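Local coordinates for protein polysaccharide Lyase Family 6 (Bacteroides cellulosilyticus, PDB 6QPS) that probably cleaves alginate as a calcium-binding polysaccharide lyase of family 6, with specificity for mannuronic acid, at residues A[190-204]-A[225-239]. Numbering follows the deposited sequence.
Sequences HLNNHLIDHNFFGER and LESRTIVEDNVFFRC
I196 and V231 pair in parallel, with I196 N donating to I230 O (2.9 Å) and I196 O taking up E232 N, while beyond the bend F201 N reaches V235 O and F237 N reaches F201 O. Between the two paired regions N234 fills the bend. Its ND2 gives a second bond to I196 O (3.0 Å), arriving above the carbonyl plane, and its OD1 is gripped from opposite faces of the amide by N199 N and N199 ND2. N234 N in turn donates to N258 OD1 of the following coil, so asparagines follow one another from coil to coil, as in the asparagine stacks of right-handed parallel beta-helices, the fold of this lyase family. N199 is tied to the preceding coil, its ND2 donating to I166 O and its OD1 accepting from C169 N. Earlier in the chain, N192 bonds through both ends of its amide: OD1 takes T229 OG1 (2.8 Å) and H194 N, both in its plane, the latter closing an Asx turn, and ND2 donates to S227 OG (2.9 Å). With CG between the backbone N and carbonyl carbon (chi1 50°), the amide is turned to these partners. A leucine in place of N192 would probably leave the buried hydroxyls of S227 and T229 without these mates and the Asx turn unheld. H190 ND1 donates almost straight, in its ring plane, to E226 O (2.8 Å), while L225 CB lies over one face of the ring in a CH-pi contact. Among the aromatics, the F201 and F236 rings run near parallel but slid apart (centroids 4.8 Å), against I215, whereas F200 meets F237 obliquely, CZ 3.5 Å from F237 CB, both against helix 454-465.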
loop_
_atom_site.group_PDB
_atom_site.type_symbol
_atom_site.label_atom_id
_atom_site.label_comp_id
_atom_site.label_asym_id
_atom_site.label_seq_id
_atom_site.Cartn_x
_atom_site.Cartn_y
_atom_site.Cartn_z
ATOM N N HIS A 190 2.244 -8.529 -16.403
ATOM C CA HIS A 190 1.522 -7.517 -15.635
ATOM C C HIS A 190 0.402 -8.086 -14.780
ATOM O O HIS A 190 0.171 -7.600 -13.668
ATOM C CB HIS A 190 0.953 -6.417 -16.560
ATOM C CG HIS A 190 0.092 -6.928 -17.681
ATOM N ND1 HIS A 190 -1.263 -7.143 -17.545
ATOM C CD2 HIS A 190 0.394 -7.254 -18.962
ATOM C CE1 HIS A 190 -1.759 -7.575 -18.692
ATOM N NE2 HIS A 190 -0.772 -7.668 -19.562
ATOM N N LEU A 191 -0.306 -9.107 -15.258
ATOM C CA LEU A 191 -1.458 -9.655 -14.535
ATOM C C LEU A 191 -0.910 -10.642 -13.511
ATOM O O LEU A 191 -0.510 -11.755 -13.867
ATOM C CB LEU A 191 -2.446 -10.276 -15.519
ATOM C CG LEU A 191 -3.912 -10.087 -15.072
ATOM C CD1 LEU A 191 -4.930 -10.376 -16.163
ATOM C CD2 LEU A 191 -4.262 -10.930 -13.869
ATOM N N ASN A 192 -0.791 -10.208 -12.253
ATOM C CA ASN A 192 -0.014 -10.943 -11.248
ATOM C C ASN A 192 -0.834 -11.721 -10.236
ATOM O O ASN A 192 -0.390 -12.776 -9.787
ATOM C CB ASN A 192 0.960 -10.024 -10.503
ATOM C CG ASN A 192 0.311 -8.773 -9.973
ATOM O OD1 ASN A 192 -0.347 -8.766 -8.925
ATOM N ND2 ASN A 192 0.533 -7.676 -10.685
ATOM N N ASN A 193 -1.990 -11.219 -9.816
ATOM C CA ASN A 193 -2.730 -11.856 -8.729
ATOM C C ASN A 193 -1.844 -12.031 -7.492
ATOM O O ASN A 193 -1.972 -13.014 -6.742
ATOM C CB ASN A 193 -3.314 -13.203 -9.159
ATOM C CG ASN A 193 -4.470 -13.070 -10.118
ATOM O OD1 ASN A 193 -5.590 -12.722 -9.715
ATOM N ND2 ASN A 193 -4.215 -13.319 -11.398
ATOM N N HIS A 194 -0.952 -11.077 -7.230
ATOM C CA HIS A 194 -0.188 -11.159 -5.992
ATOM C C HIS A 194 -1.095 -10.819 -4.807
ATOM O O HIS A 194 -2.086 -10.087 -4.940
ATOM C CB HIS A 194 0.985 -10.171 -5.947
ATOM C CG HIS A 194 2.041 -10.386 -6.980
ATOM N ND1 HIS A 194 2.533 -11.630 -7.333
ATOM C CD2 HIS A 194 2.733 -9.481 -7.714
ATOM C CE1 HIS A 194 3.469 -11.469 -8.246
ATOM N NE2 HIS A 194 3.620 -10.177 -8.482
ATOM N N LEU A 195 -0.712 -11.292 -3.620
ATOM C CA LEU A 195 -1.427 -11.008 -2.379
ATOM C C LEU A 195 -0.477 -10.415 -1.343
ATOM O O LEU A 195 0.568 -11.001 -1.043
ATOM C CB LEU A 195 -2.076 -12.290 -1.855
ATOM C CG LEU A 195 -2.832 -12.179 -0.529
ATOM C CD1 LEU A 195 -4.003 -11.186 -0.600
ATOM C CD2 LEU A 195 -3.304 -13.548 -0.047
ATOM N N ILE A 196 -0.875 -9.276 -0.772
ATOM C CA ILE A 196 -0.110 -8.564 0.258
ATOM C C ILE A 196 -1.075 -8.450 1.435
ATOM O O ILE A 196 -2.012 -7.636 1.391
ATOM C CB ILE A 196 0.352 -7.188 -0.245
ATOM C CG1 ILE A 196 1.299 -7.339 -1.460
ATOM C CG2 ILE A 196 0.961 -6.382 0.889
ATOM C CD1 ILE A 196 1.403 -6.102 -2.352
ATOM N N ASP A 197 -0.884 -9.270 2.480
ATOM C CA ASP A 197 -1.877 -9.378 3.540
ATOM C C ASP A 197 -1.261 -9.520 4.929
ATOM O O ASP A 197 -0.216 -10.148 5.128
ATOM C CB ASP A 197 -2.855 -10.556 3.286
ATOM C CG ASP A 197 -2.187 -11.924 3.401
ATOM O OD1 ASP A 197 -1.408 -12.296 2.516
ATOM O OD2 ASP A 197 -2.420 -12.626 4.424
ATOM N N HIS A 198 -1.955 -8.958 5.912
ATOM C CA HIS A 198 -1.594 -9.107 7.329
ATOM C C HIS A 198 -0.188 -8.598 7.648
ATOM O O HIS A 198 0.449 -9.077 8.591
ATOM C CB HIS A 198 -1.775 -10.546 7.830
ATOM C CG HIS A 198 -3.173 -11.052 7.695
ATOM N ND1 HIS A 198 -4.168 -10.811 8.623
ATOM C CD2 HIS A 198 -3.739 -11.804 6.728
ATOM C CE1 HIS A 198 -5.283 -11.406 8.229
ATOM N NE2 HIS A 198 -5.056 -12.000 7.071
ATOM N N ASN A 199 0.295 -7.605 6.900
ATOM C CA ASN A 199 1.585 -6.996 7.200
ATOM C C ASN A 199 1.399 -5.736 8.029
ATOM O O ASN A 199 0.336 -5.099 8.012
ATOM C CB ASN A 199 2.308 -6.641 5.904
ATOM C CG ASN A 199 2.509 -7.829 5.034
ATOM O OD1 ASN A 199 3.305 -8.712 5.327
ATOM N ND2 ASN A 199 1.795 -7.859 3.929
ATOM N N PHE A 200 2.442 -5.397 8.788
ATOM C CA PHE A 200 2.517 -4.164 9.562
ATOM C C PHE A 200 3.599 -3.285 8.928
ATOM O O PHE A 200 4.801 -3.571 9.044
ATOM C CB PHE A 200 2.825 -4.480 11.032
ATOM C CG PHE A 200 2.560 -3.329 11.992
ATOM C CD1 PHE A 200 3.441 -2.267 12.086
ATOM C CD2 PHE A 200 1.428 -3.331 12.788
ATOM C CE1 PHE A 200 3.196 -1.228 12.978
ATOM C CE2 PHE A 200 1.181 -2.293 13.669
ATOM C CZ PHE A 200 2.062 -1.248 13.745
ATOM N N PHE A 201 3.166 -2.230 8.250
ATOM C CA PHE A 201 4.067 -1.244 7.657
ATOM C C PHE A 201 4.204 -0.138 8.699
ATOM O O PHE A 201 3.259 0.617 8.935
ATOM C CB PHE A 201 3.497 -0.720 6.339
ATOM C CG PHE A 201 3.355 -1.774 5.267
ATOM C CD1 PHE A 201 2.158 -2.430 5.107
ATOM C CD2 PHE A 201 4.406 -2.112 4.426
ATOM C CE1 PHE A 201 1.998 -3.404 4.150
ATOM C CE2 PHE A 201 4.245 -3.085 3.431
ATOM C CZ PHE A 201 3.042 -3.736 3.306
ATOM N N GLY A 202 5.340 -0.095 9.396
ATOM C CA GLY A 202 5.571 0.858 10.470
ATOM C C GLY A 202 6.151 2.187 10.027
ATOM O O GLY A 202 6.090 2.584 8.856
ATOM N N GLU A 203 6.761 2.865 10.990
ATOM C CA GLU A 203 7.032 4.277 10.846
ATOM C C GLU A 203 7.923 4.579 9.648
ATOM O O GLU A 203 8.922 3.895 9.385
ATOM C CB GLU A 203 7.686 4.788 12.127
ATOM C CG GLU A 203 7.912 6.301 12.094
ATOM C CD GLU A 203 8.033 6.932 13.469
ATOM O OE1 GLU A 203 8.467 6.238 14.407
ATOM O OE2 GLU A 203 7.695 8.128 13.598
ATOM N N ARG A 204 7.578 5.665 8.965
ATOM C CA ARG A 204 8.436 6.285 7.972
ATOM C C ARG A 204 8.357 7.785 8.193
ATOM O O ARG A 204 7.263 8.362 8.117
ATOM C CB ARG A 204 8.006 5.938 6.545
ATOM C CG ARG A 204 9.078 6.338 5.519
ATOM C CD ARG A 204 8.841 5.846 4.107
ATOM N NE ARG A 204 10.047 6.089 3.333
ATOM C CZ ARG A 204 10.311 5.540 2.148
ATOM N NH1 ARG A 204 9.421 4.747 1.566
ATOM N NH2 ARG A 204 11.474 5.796 1.567
ATOM N N LEU A 225 -2.422 -1.315 -17.752
ATOM C CA LEU A 225 -2.460 -2.770 -17.752
ATOM C C LEU A 225 -3.142 -3.318 -16.501
ATOM O O LEU A 225 -3.077 -2.733 -15.416
ATOM C CB LEU A 225 -1.038 -3.332 -17.810
ATOM C CG LEU A 225 -0.199 -2.856 -18.988
ATOM C CD1 LEU A 225 1.249 -3.345 -18.834
ATOM C CD2 LEU A 225 -0.809 -3.315 -20.308
ATOM N N GLU A 226 -3.762 -4.491 -16.653
ATOM C CA GLU A 226 -4.412 -5.170 -15.531
ATOM C C GLU A 226 -3.373 -5.835 -14.641
ATOM O O GLU A 226 -2.552 -6.630 -15.114
ATOM C CB GLU A 226 -5.419 -6.211 -16.052
ATOM C CG GLU A 226 -6.158 -6.995 -14.961
ATOM C CD GLU A 226 -7.321 -7.878 -15.447
ATOM O OE1 GLU A 226 -7.633 -7.848 -16.650
ATOM O OE2 GLU A 226 -7.901 -8.594 -14.599
ATOM N N SER A 227 -3.426 -5.507 -13.349
ATOM C CA SER A 227 -2.533 -6.034 -12.330
ATOM C C SER A 227 -3.210 -7.057 -11.429
ATOM O O SER A 227 -2.672 -8.147 -11.216
ATOM C CB SER A 227 -1.997 -4.846 -11.511
ATOM O OG SER A 227 -1.093 -5.264 -10.497
ATOM N N ARG A 228 -4.379 -6.722 -10.891
ATOM C CA ARG A 228 -5.131 -7.623 -10.032
ATOM C C ARG A 228 -4.356 -7.980 -8.761
ATOM O O ARG A 228 -4.450 -9.103 -8.249
ATOM C CB ARG A 228 -5.591 -8.859 -10.809
ATOM C CG ARG A 228 -6.899 -9.410 -10.325
ATOM C CD ARG A 228 -8.116 -8.714 -10.927
ATOM N NE ARG A 228 -9.324 -9.318 -10.375
ATOM C CZ ARG A 228 -10.189 -8.711 -9.571
ATOM N NH1 ARG A 228 -10.015 -7.451 -9.206
ATOM N NH2 ARG A 228 -11.250 -9.369 -9.125
ATOM N N THR A 229 -3.636 -6.997 -8.202
ATOM C CA THR A 229 -2.997 -7.165 -6.899
ATOM C C THR A 229 -4.035 -6.961 -5.794
ATOM O O THR A 229 -4.861 -6.045 -5.876
ATOM C CB THR A 229 -1.874 -6.138 -6.726
ATOM O OG1 THR A 229 -0.967 -6.224 -7.828
ATOM C CG2 THR A 229 -1.090 -6.385 -5.436
ATOM N N ILE A 230 -3.973 -7.789 -4.750
ATOM C CA ILE A 230 -4.873 -7.692 -3.593
ATOM C C ILE A 230 -4.060 -7.264 -2.378
ATOM O O ILE A 230 -3.101 -7.945 -1.984
ATOM C CB ILE A 230 -5.632 -9.005 -3.337
ATOM C CG1 ILE A 230 -6.508 -9.341 -4.545
ATOM C CG2 ILE A 230 -6.456 -8.907 -2.046
ATOM C CD1 ILE A 230 -7.244 -10.641 -4.434
ATOM N N VAL A 231 -4.436 -6.123 -1.807
ATOM C CA VAL A 231 -3.803 -5.554 -0.612
ATOM C C VAL A 231 -4.868 -5.573 0.490
ATOM O O VAL A 231 -5.815 -4.771 0.455
ATOM C CB VAL A 231 -3.317 -4.123 -0.882
ATOM C CG1 VAL A 231 -2.653 -3.514 0.339
ATOM C CG2 VAL A 231 -2.380 -4.083 -2.104
ATOM N N GLU A 232 -4.744 -6.488 1.459
ATOM C CA GLU A 232 -5.842 -6.816 2.368
ATOM C C GLU A 232 -5.365 -7.006 3.804
ATOM O O GLU A 232 -4.345 -7.641 4.055
ATOM C CB GLU A 232 -6.529 -8.086 1.836
ATOM C CG GLU A 232 -7.761 -8.558 2.558
ATOM C CD GLU A 232 -8.302 -9.848 1.939
ATOM O OE1 GLU A 232 -7.647 -10.905 2.095
ATOM O OE2 GLU A 232 -9.358 -9.799 1.243
ATOM N N ASP A 233 -6.101 -6.438 4.753
ATOM C CA ASP A 233 -5.874 -6.709 6.171
ATOM C C ASP A 233 -4.471 -6.290 6.633
ATOM O O ASP A 233 -3.879 -6.947 7.488
ATOM C CB ASP A 233 -6.130 -8.181 6.533
ATOM C CG ASP A 233 -7.566 -8.602 6.364
ATOM O OD1 ASP A 233 -8.477 -7.818 6.679
ATOM O OD2 ASP A 233 -7.801 -9.742 5.897
ATOM N N ASN A 234 -3.948 -5.184 6.104
ATOM C CA ASN A 234 -2.657 -4.666 6.541
ATOM C C ASN A 234 -2.837 -3.425 7.412
ATOM O O ASN A 234 -3.836 -2.706 7.304
ATOM C CB ASN A 234 -1.779 -4.251 5.353
ATOM C CG ASN A 234 -1.538 -5.376 4.354
ATOM O OD1 ASN A 234 -0.687 -6.252 4.556
ATOM N ND2 ASN A 234 -2.259 -5.334 3.230
ATOM N N VAL A 235 -1.842 -3.179 8.277
ATOM C CA VAL A 235 -1.758 -1.960 9.088
ATOM C C VAL A 235 -0.654 -1.062 8.543
ATOM O O VAL A 235 0.449 -1.535 8.241
ATOM C CB VAL A 235 -1.476 -2.274 10.566
ATOM C CG1 VAL A 235 -1.309 -1.001 11.376
ATOM C CG2 VAL A 235 -2.584 -3.086 11.160
ATOM N N PHE A 236 -0.970 0.230 8.408
ATOM C CA PHE A 236 -0.018 1.292 8.070
ATOM C C PHE A 236 0.035 2.223 9.280
ATOM O O PHE A 236 -0.952 2.893 9.599
ATOM C CB PHE A 236 -0.450 2.019 6.793
ATOM C CG PHE A 236 -0.510 1.100 5.599
ATOM C CD1 PHE A 236 -1.624 0.308 5.382
ATOM C CD2 PHE A 236 0.555 0.992 4.740
ATOM C CE1 PHE A 236 -1.668 -0.570 4.313
ATOM C CE2 PHE A 236 0.510 0.108 3.665
ATOM C CZ PHE A 236 -0.593 -0.678 3.468
ATOM N N PHE A 237 1.174 2.262 9.965
ATOM C CA PHE A 237 1.345 2.954 11.257
ATOM C C PHE A 237 2.419 4.025 11.113
ATOM O O PHE A 237 3.602 3.709 10.925
ATOM C CB PHE A 237 1.741 1.902 12.300
ATOM C CG PHE A 237 2.130 2.431 13.668
ATOM C CD1 PHE A 237 3.461 2.608 14.013
ATOM C CD2 PHE A 237 1.161 2.655 14.634
ATOM C CE1 PHE A 237 3.825 3.040 15.297
ATOM C CE2 PHE A 237 1.518 3.099 15.917
ATOM C CZ PHE A 237 2.832 3.295 16.243
ATOM N N ARG A 238 2.008 5.288 11.178
ATOM C CA ARG A 238 2.954 6.402 11.107
ATOM C C ARG A 238 3.767 6.350 9.817
ATOM O O ARG A 238 4.949 6.725 9.783
ATOM C CB ARG A 238 3.813 6.463 12.376
ATOM C CG ARG A 238 2.926 6.717 13.588
ATOM C CD ARG A 238 3.708 6.721 14.856
ATOM N NE ARG A 238 2.841 7.085 15.976
ATOM C CZ ARG A 238 3.179 6.996 17.258
ATOM N NH1 ARG A 238 4.377 6.528 17.603
ATOM N NH2 ARG A 238 2.304 7.379 18.188
ATOM N N CYS A 239 3.092 5.967 8.720
ATOM C CA CYS A 239 3.714 5.970 7.393
ATOM C C CYS A 239 3.582 7.373 6.814
ATOM O O CYS A 239 2.542 7.724 6.241
ATOM C CB CYS A 239 3.066 4.940 6.471
ATOM S SG CYS A 239 3.128 3.220 7.062
HETATM O O HOH W 1 -6.168 -11.348 -7.409
HETATM O O HOH W 2 -4.284 -7.961 9.967
HETATM O O HOH W 3 6.299 9.292 11.184
HETATM O O HOH W 4 6.723 5.793 16.446
#